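Local structure of foldase protein PrsA 2 (Bacillus anthracis, 6VJ4) at residues V37-Y42 / Q82-L87; K55-S58 / Q63-N66; F159-G162 / F168-A171. The protein catalyses the cis-trans isomerisation of peptidyl-prolyl bonds and helps secreted proteins, the protective antigen among them, to fold once they have crossed the membrane. All coordinates share one frame; numbering follows the deposited sequence. Where two conformers were deposited one is given.

In the fold
From the N terminus, helix 28-41 is the first element to be engaged: its end opens interaction 1, which closes some 40 residues later on helix 76-95. Within that loop lies interaction 2, a much shorter closure in which the start of helix 64-70 folds back onto helix 46-60. The two contacts tie together the N-terminal helical part of the foldase; their centres are 21 Å apart and their nearest atoms about 5 Å. Interaction 3 follows in series, within the PPIC-type isomerase domain, and joins the loop after strand 155-159 to helix 166-174. It lies across the chain's centre from the other two, centre to centre about 32 Å from interaction 1 and about 41 Å from interaction 2.

Interaction 1 of 3, residues V37-Y42 / Q82-L87; sequences VITKKY and QIKFKL
K84 and F85 of helix 76-95 reach across to T39 and I38 near the end of helix 28-41. The axes of 37-41 and 82-87 approach to 9.1 Å at 64°, and the backbones come closest at T39 and F85, whose CA atoms are 6.0 Å apart. Along 82-87, Q82 comes first and binds Q35 and E31 on the same partner helix, while I83 turns to V49, E52 and V53 of helix 46-60. K84 sends an extended chain past T39 at about a right angle. Its CG lies 4.0 Å from T39 CG2 and its CE 4.0 Å from T39 CB, so the methylenes, not the ammonium, make the contact; the chain bends only at its last torsion. T39 CG2 also lies 4.0 Å from F85 CA, resting on the backbone of helix 76-95. This methyl is turned outward because OG1 stands between the backbone N and carbonyl carbon (chi1 56°), from where it bonds back to Q35 O in its own helix. With CG anti to the backbone N (chi1 176°), the F85 ring swings toward I38 and brings CE1 obliquely to it, 4.1 Å from CG1 and as far from CB. I38 in turn touches L230 and E233 of helix 223-236, which packs alongside this crossing of two helices in the N-terminal helical part. Just beyond, K86 forms a salt bridge with E52, and S88 OG is hydrogen-bonded to both K84 O and Y42 O. Between the two segments themselves there is neither a hydrogen bond nor a salt bridge: a methyl, lysine methylenes and one ring carbon, CE1, against isoleucine make a contact governed by shape and van der Waals forces, while T39 OG1 bonds within its own helix.

Interaction 2 of 3, residues K55-S58 / Q63-N66; sequences KAKS and QFKN
F64 lays one face of its ring against K57, whose CG makes a CH-pi contact 3.8 Å from the ring centroid. K57 CG stands 16° off the ring normal and is shifted toward the rim, 3.7 Å from F64 CE1. On the same side the ring also reaches the backbone of helix 46-60, with F64 CD1 3.7 Å from K57 CA. A56 flanks it at the rim: its carbonyl O lies near the ring plane, 3.9 Å from F64 CD1, and its CB is 4.1 Å from F64 CE1. Both side chains owe this meeting to their first torsions. F64 carries its ring anti to the backbone N (chi1 -177°), toward the other helix, whereas K57 keeps CG beside its own backbone N and then runs on fully extended. The ammonium consequently ends high above the ring, beyond its rim; at 6.0 Å from K57 NZ to the F64 centroid, cation-pi attraction is weak at most. The arrangement belongs to two consecutive helices joined by a short turn, 46-60 and 64-70, in which the aromatic residue at the start of the second folds back on the first near its C-terminal end. K57 NZ is held further out by a salt bridge to E76, at the beginning of helix 76-95, and E76 also touches F64. The same helix supplies F79, which meets the F64 ring edge-to-face and touches A56, so the phenylalanine is gripped by two helices at once. Within 63-66, N66 ND2 donates to Q63 OE1 over 3.0 Å in a nearly straight bond of 172°, linking two polar side chains.

Interaction 3 of 3, residues F159-G162 / F168-A171; sequences FHSG and FETA
The E169 carboxylate is held by both of its oxygens against the loop that follows strand 155-159. S161 OG donates to E169 OE2 at 2.6 Å, and the backbone N of G162 donates to E169 OE1 at 2.8 Å in an almost straight bond (171°). Both donors arrive on the syn sides, about 20° out of the carboxylate plane, so the pair of bonds fixes the rotation of the group. E169 reaches them because its chain leaves helix 166-174 extended, with CG anti to the backbone N (chi1 176°). The salt bridge from K107 to OE2 probably offsets the charge of this buried acid, while a water donates to both E169 OE1 (2.9 Å) and the carbonyl O of H160. Next to this polar cluster, F159 CZ comes within 4.0 Å of F168 CE1, meeting the edge of the F168 ring near its plane. F159 also rests on I110 and A112 of strand 110-117, and F168 makes edge-to-face contacts with H114 and H191. Helix 166-174 is thus docked on the sheet by its phenylalanine and on the incoming loop by its glutamate, the strand-loop-helix step of the beta-alpha3-beta-alpha-beta2 parvulin fold, in which H114 and H191 probably correspond to the histidine pair of parvulins.

Interaction 1 of 3, residues V37-Y42 / Q82-L87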
loop_
_atom_site.group_PDB
_atom_site.type_symbol
_atom_site.label_atom_id
_atom_site.label_comp_id
_atom_site.label_asym_id
_atom_site.label_seq_id
_atom_site.Cartn_x
_atom_site.Cartn_y
_atom_site.Cartn_z
ATOM N N VAL A 37 1.582 -0.417 9.067
ATOM C CA VAL A 37 1.882 -1.875 8.928
ATOM C C VAL A 37 2.732 -2.327 10.122
ATOM O O VAL A 37 2.356 -3.325 10.763
ATOM C CB VAL A 37 2.579 -2.181 7.588
ATOM C CG1 VAL A 37 3.037 -3.631 7.500
ATOM C CG2 VAL A 37 1.692 -1.829 6.404
ATOM N N ILE A 38 3.816 -1.603 10.419
ATOM C CA ILE A 38 4.731 -1.977 11.541
ATOM C C ILE A 38 4.012 -1.841 12.887
ATOM O O ILE A 38 4.064 -2.806 13.678
ATOM C CB ILE A 38 6.011 -1.120 11.494
ATOM C CG1 ILE A 38 6.755 -1.320 10.174
ATOM C CG2 ILE A 38 6.901 -1.390 12.698
ATOM C CD1 ILE A 38 7.067 -2.767 9.854
ATOM N N THR A 39 3.357 -0.700 13.126
ATOM C CA THR A 39 2.691 -0.438 14.433
ATOM C C THR A 39 1.532 -1.413 14.668
ATOM O O THR A 39 1.217 -1.654 15.846
ATOM C CB THR A 39 2.225 1.020 14.534
ATOM O OG1 THR A 39 1.375 1.295 13.421
ATOM C CG2 THR A 39 3.378 1.997 14.559
ATOM N N LYS A 40 0.914 -1.932 13.602
ATOM C CA LYS A 40 -0.218 -2.882 13.782
ATOM C C LYS A 40 0.331 -4.278 14.106
ATOM O O LYS A 40 -0.251 -4.944 14.990
ATOM C CB LYS A 40 -1.103 -2.958 12.533
ATOM C CG LYS A 40 -2.326 -3.859 12.674
ATOM C CD LYS A 40 -3.105 -4.057 11.388
ATOM C CE LYS A 40 -4.339 -4.915 11.571
ATOM N NZ LYS A 40 -5.336 -4.263 12.452
ATOM N N LYS A 41 1.392 -4.704 13.412
ATOM C CA LYS A 41 1.952 -6.072 13.611
ATOM C C LYS A 41 2.775 -6.146 14.902
ATOM O O LYS A 41 2.657 -7.161 15.619
ATOM C CB LYS A 41 2.816 -6.497 12.419
ATOM C CG LYS A 41 3.392 -7.901 12.548
ATOM C CD LYS A 41 4.119 -8.410 11.331
ATOM C CE LYS A 41 4.656 -9.810 11.547
ATOM N NZ LYS A 41 5.429 -10.297 10.379
ATOM N N TYR A 42 3.603 -5.133 15.164
ATOM C CA TYR A 42 4.480 -5.118 16.365
ATOM C C TYR A 42 3.905 -4.126 17.374
ATOM O O TYR A 42 4.373 -2.975 17.449
ATOM C CB TYR A 42 5.912 -4.817 15.932
ATOM C CG TYR A 42 6.433 -5.801 14.916
ATOM C CD1 TYR A 42 6.920 -7.035 15.314
ATOM C CD2 TYR A 42 6.393 -5.523 13.560
ATOM C CE1 TYR A 42 7.381 -7.959 14.392
ATOM C CE2 TYR A 42 6.862 -6.432 12.626
ATOM C CZ TYR A 42 7.357 -7.657 13.044
ATOM O OH TYR A 42 7.824 -8.572 12.145
ATOM N N GLN A 82 5.755 9.237 15.977
ATOM C CA GLN A 82 7.128 8.858 15.532
ATOM C C GLN A 82 7.760 7.951 16.598
ATOM O O GLN A 82 8.527 7.040 16.220
ATOM C CB GLN A 82 8.013 10.082 15.270
ATOM C CG GLN A 82 7.452 11.085 14.262
ATOM C CD GLN A 82 7.107 10.514 12.908
ATOM O OE1 GLN A 82 6.709 9.359 12.770
ATOM N NE2 GLN A 82 7.215 11.347 11.885
ATOM N N ILE A 83 7.460 8.210 17.875
ATOM C CA ILE A 83 7.973 7.370 18.998
ATOM C C ILE A 83 7.279 6.001 18.934
ATOM O O ILE A 83 7.978 4.976 19.077
ATOM C CB ILE A 83 7.777 8.070 20.357
ATOM C CG1 ILE A 83 8.769 9.225 20.523
ATOM C CG2 ILE A 83 7.879 7.077 21.505
ATOM C CD1 ILE A 83 8.864 9.777 21.928
ATOM N N LYS A 84 5.963 5.991 18.711
ATOM C CA LYS A 84 5.211 4.717 18.577
ATOM C C LYS A 84 5.874 3.887 17.469
ATOM O O LYS A 84 6.088 2.676 17.685
ATOM C CB LYS A 84 3.733 5.019 18.305
ATOM C CG LYS A 84 2.820 3.812 18.117
ATOM C CD LYS A 84 1.363 4.209 17.918
ATOM C CE LYS A 84 0.462 3.059 17.519
ATOM N NZ LYS A 84 0.431 1.990 18.547
ATOM N N PHE A 85 6.243 4.528 16.355
ATOM C CA PHE A 85 6.893 3.813 15.225
ATOM C C PHE A 85 8.268 3.278 15.652
ATOM O O PHE A 85 8.553 2.082 15.398
ATOM C CB PHE A 85 7.022 4.726 14.003
ATOM C CG PHE A 85 7.766 4.100 12.851
ATOM C CD1 PHE A 85 7.161 3.137 12.056
ATOM C CD2 PHE A 85 9.077 4.457 12.572
ATOM C CE1 PHE A 85 7.849 2.555 11.002
ATOM C CE2 PHE A 85 9.761 3.877 11.515
ATOM C CZ PHE A 85 9.148 2.927 10.733
ATOM N N LYS A 86 9.088 4.127 16.278
ATOM C CA LYS A 86 10.455 3.714 16.705
ATOM C C LYS A 86 10.369 2.480 17.613
ATOM O O LYS A 86 11.115 1.505 17.364
ATOM C CB LYS A 86 11.173 4.842 17.452
ATOM C CG LYS A 86 12.626 4.534 17.794
ATOM C CD LYS A 86 13.231 5.431 18.856
ATOM C CE LYS A 86 12.614 5.223 20.224
ATOM N NZ LYS A 86 13.348 5.964 21.277
ATOM N N LEU A 87 9.503 2.527 18.630
ATOM C CA LEU A 87 9.369 1.399 19.592
ATOM C C LEU A 87 8.863 0.150 18.863
ATOM O O LEU A 87 9.361 -0.953 19.173
ATOM C CB LEU A 87 8.427 1.795 20.731
ATOM C CG LEU A 87 8.950 2.880 21.671
ATOM C CD1 LEU A 87 7.902 3.250 22.708
ATOM C CD2 LEU A 87 10.239 2.447 22.350
#

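Interaction 2 of 3, residues K55-S58 / Q63-N66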
loop_
_atom_site.group_PDB
_atom_site.type_symbol
_atom_site.label_atom_id
_atom_site.label_comp_id
_atom_site.label_asym_id
_atom_site.label_seq_id
_atom_site.Cartn_x
_atom_site.Cartn_y
_atom_site.Cartn_z
ATOM N N LYS A 55 10.152 11.014 28.720
ATOM C CA LYS A 55 11.628 10.985 28.884
ATOM C C LYS A 55 12.228 12.108 28.024
ATOM O O LYS A 55 13.247 12.689 28.437
ATOM C CB LYS A 55 12.160 9.593 28.524
ATOM C CG LYS A 55 13.510 9.238 29.132
ATOM C CD LYS A 55 13.955 7.812 28.864
ATOM C CE LYS A 55 14.233 7.533 27.403
ATOM N NZ LYS A 55 14.812 6.182 27.209
ATOM N N ALA A 56 11.586 12.424 26.893
ATOM C CA ALA A 56 12.061 13.502 25.992
ATOM C C ALA A 56 11.670 14.875 26.563
ATOM O O ALA A 56 12.462 15.827 26.390
ATOM C CB ALA A 56 11.502 13.302 24.604
ATOM N N LYS A 57 10.506 14.972 27.221
ATOM C CA LYS A 57 10.039 16.264 27.802
ATOM C C LYS A 57 10.963 16.693 28.946
ATOM O O LYS A 57 11.372 17.870 28.961
ATOM C CB LYS A 57 8.597 16.172 28.307
ATOM C CG LYS A 57 7.531 16.186 27.224
ATOM C CD LYS A 57 6.136 16.237 27.786
ATOM C CE LYS A 57 5.071 16.275 26.714
ATOM N NZ LYS A 57 3.713 16.280 27.305
ATOM N N SER A 58 11.258 15.780 29.874
ATOM C CA SER A 58 12.148 16.114 31.016
ATOM C C SER A 58 13.580 16.333 30.512
ATOM O O SER A 58 14.308 17.123 31.139
ATOM C CB SER A 58 12.089 15.044 32.075
ATOM O OG SER A 58 12.385 13.769 31.524
ATOM N N GLN A 63 12.514 23.580 26.278
ATOM C CA GLN A 63 13.083 23.583 24.899
ATOM C C GLN A 63 12.375 22.530 24.037
ATOM O O GLN A 63 12.592 22.540 22.808
ATOM C CB GLN A 63 14.587 23.291 24.927
ATOM C CG GLN A 63 15.421 24.373 25.603
ATOM C CD GLN A 63 15.417 25.682 24.850
ATOM O OE1 GLN A 63 15.055 25.751 23.677
ATOM N NE2 GLN A 63 15.843 26.738 25.522
ATOM N N PHE A 64 11.555 21.677 24.664
ATOM C CA PHE A 64 10.854 20.560 23.972
ATOM C C PHE A 64 10.238 21.049 22.652
ATOM O O PHE A 64 10.471 20.404 21.609
ATOM C CB PHE A 64 9.811 19.935 24.907
ATOM C CG PHE A 64 9.072 18.748 24.340
ATOM C CD1 PHE A 64 9.641 17.483 24.354
ATOM C CD2 PHE A 64 7.800 18.890 23.807
ATOM C CE1 PHE A 64 8.960 16.393 23.831
ATOM C CE2 PHE A 64 7.120 17.798 23.288
ATOM C CZ PHE A 64 7.702 16.552 23.300
ATOM N N LYS A 65 9.497 22.161 22.689
ATOM C CA LYS A 65 8.837 22.683 21.461
ATOM C C LYS A 65 9.895 23.029 20.406
ATOM O O LYS A 65 9.690 22.665 19.233
ATOM C CB LYS A 65 7.959 23.896 21.790
ATOM C CG LYS A 65 6.663 23.575 22.521
ATOM C CD LYS A 65 5.798 24.791 22.779
ATOM C CE LYS A 65 4.451 24.445 23.380
ATOM N NZ LYS A 65 3.629 23.626 22.457
ATOM N N ASN A 66 10.979 23.696 20.816
ATOM C CA ASN A 66 12.061 24.098 19.875
ATOM C C ASN A 66 12.705 22.853 19.255
ATOM O O ASN A 66 12.678 22.748 18.013
ATOM C CB ASN A 66 13.105 24.991 20.550
ATOM C CG ASN A 66 12.622 26.412 20.765
ATOM O OD1 ASN A 66 11.770 26.903 20.025
ATOM N ND2 ASN A 66 13.175 27.085 21.761
#

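Interaction 3 of 3, residues F159-G162 / F168-A171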
loop_
_atom_site.group_PDB
_atom_site.type_symbol
_atom_site.label_atom_id
_atom_site.label_comp_id
_atom_site.label_asym_id
_atom_site.label_seq_id
_atom_site.Cartn_x
_atom_site.Cartn_y
_atom_site.Cartn_z
ATOM N N PHE A 159 37.658 -9.625 15.691
ATOM C CA PHE A 159 36.244 -9.269 15.430
ATOM C C PHE A 159 35.395 -10.532 15.506
ATOM O O PHE A 159 35.902 -11.648 15.322
ATOM C CB PHE A 159 36.093 -8.565 14.082
ATOM C CG PHE A 159 36.633 -9.342 12.914
ATOM C CD1 PHE A 159 37.961 -9.203 12.528
ATOM C CD2 PHE A 159 35.827 -10.208 12.203
ATOM C CE1 PHE A 159 38.465 -9.926 11.462
ATOM C CE2 PHE A 159 36.332 -10.933 11.129
ATOM C CZ PHE A 159 37.652 -10.789 10.764
ATOM N N HIS A 160 34.118 -10.341 15.811
ATOM C CA HIS A 160 33.178 -11.482 15.884
ATOM C C HIS A 160 32.423 -11.668 14.568
ATOM O O HIS A 160 32.367 -10.758 13.732
ATOM C CB HIS A 160 32.183 -11.261 17.038
ATOM C CG HIS A 160 32.755 -11.425 18.409
ATOM N ND1 HIS A 160 32.700 -12.630 19.097
ATOM C CD2 HIS A 160 33.354 -10.545 19.242
ATOM C CE1 HIS A 160 33.250 -12.481 20.284
ATOM N NE2 HIS A 160 33.671 -11.217 20.393
ATOM N N SER A 161 31.791 -12.825 14.444
ATOM C CA SER A 161 30.904 -13.121 13.307
ATOM C C SER A 161 29.858 -11.998 13.207
ATOM O O SER A 161 29.304 -11.589 14.264
ATOM C CB SER A 161 30.236 -14.466 13.538
ATOM O OG SER A 161 29.332 -14.771 12.489
ATOM N N GLY A 162 29.593 -11.514 12.003
ATOM C CA GLY A 162 28.628 -10.423 11.782
ATOM C C GLY A 162 29.289 -9.065 11.683
ATOM O O GLY A 162 28.616 -8.126 11.216
ATOM N N PHE A 168 33.334 -11.466 3.026
ATOM C CA PHE A 168 34.662 -11.415 3.671
ATOM C C PHE A 168 34.730 -12.485 4.774
ATOM O O PHE A 168 35.687 -13.230 4.868
ATOM C CB PHE A 168 34.885 -10.057 4.317
ATOM C CG PHE A 168 36.234 -9.891 4.948
ATOM C CD1 PHE A 168 36.487 -10.367 6.221
ATOM C CD2 PHE A 168 37.246 -9.205 4.288
ATOM C CE1 PHE A 168 37.731 -10.206 6.803
ATOM C CE2 PHE A 168 38.484 -9.037 4.884
ATOM C CZ PHE A 168 38.733 -9.555 6.129
ATOM N N GLU A 169 33.666 -12.527 5.565
ATOM C CA GLU A 169 33.617 -13.461 6.720
ATOM C C GLU A 169 33.726 -14.908 6.243
ATOM O O GLU A 169 34.459 -15.678 6.894
ATOM C CB GLU A 169 32.321 -13.264 7.494
ATOM C CG GLU A 169 32.180 -14.250 8.633
ATOM C CD GLU A 169 31.063 -13.960 9.612
ATOM O OE1 GLU A 169 30.682 -12.768 9.769
ATOM O OE2 GLU A 169 30.564 -14.928 10.205
ATOM N N THR A 170 32.987 -15.256 5.186
ATOM C CA THR A 170 32.966 -16.643 4.669
ATOM C C THR A 170 34.388 -17.061 4.302
ATOM O O THR A 170 34.821 -18.177 4.674
ATOM C CB THR A 170 31.993 -16.791 3.498
ATOM O OG1 THR A 170 30.687 -16.580 4.045
ATOM C CG2 THR A 170 32.087 -18.149 2.839
ATOM N N ALA A 171 35.109 -16.170 3.621
ATOM C CA ALA A 171 36.480 -16.499 3.207
ATOM C C ALA A 171 37.422 -16.574 4.409
ATOM O O ALA A 171 38.254 -17.519 4.465
ATOM C CB ALA A 171 36.959 -15.453 2.225
HETATM O O HOH W 1 32.864 -11.040 10.621
#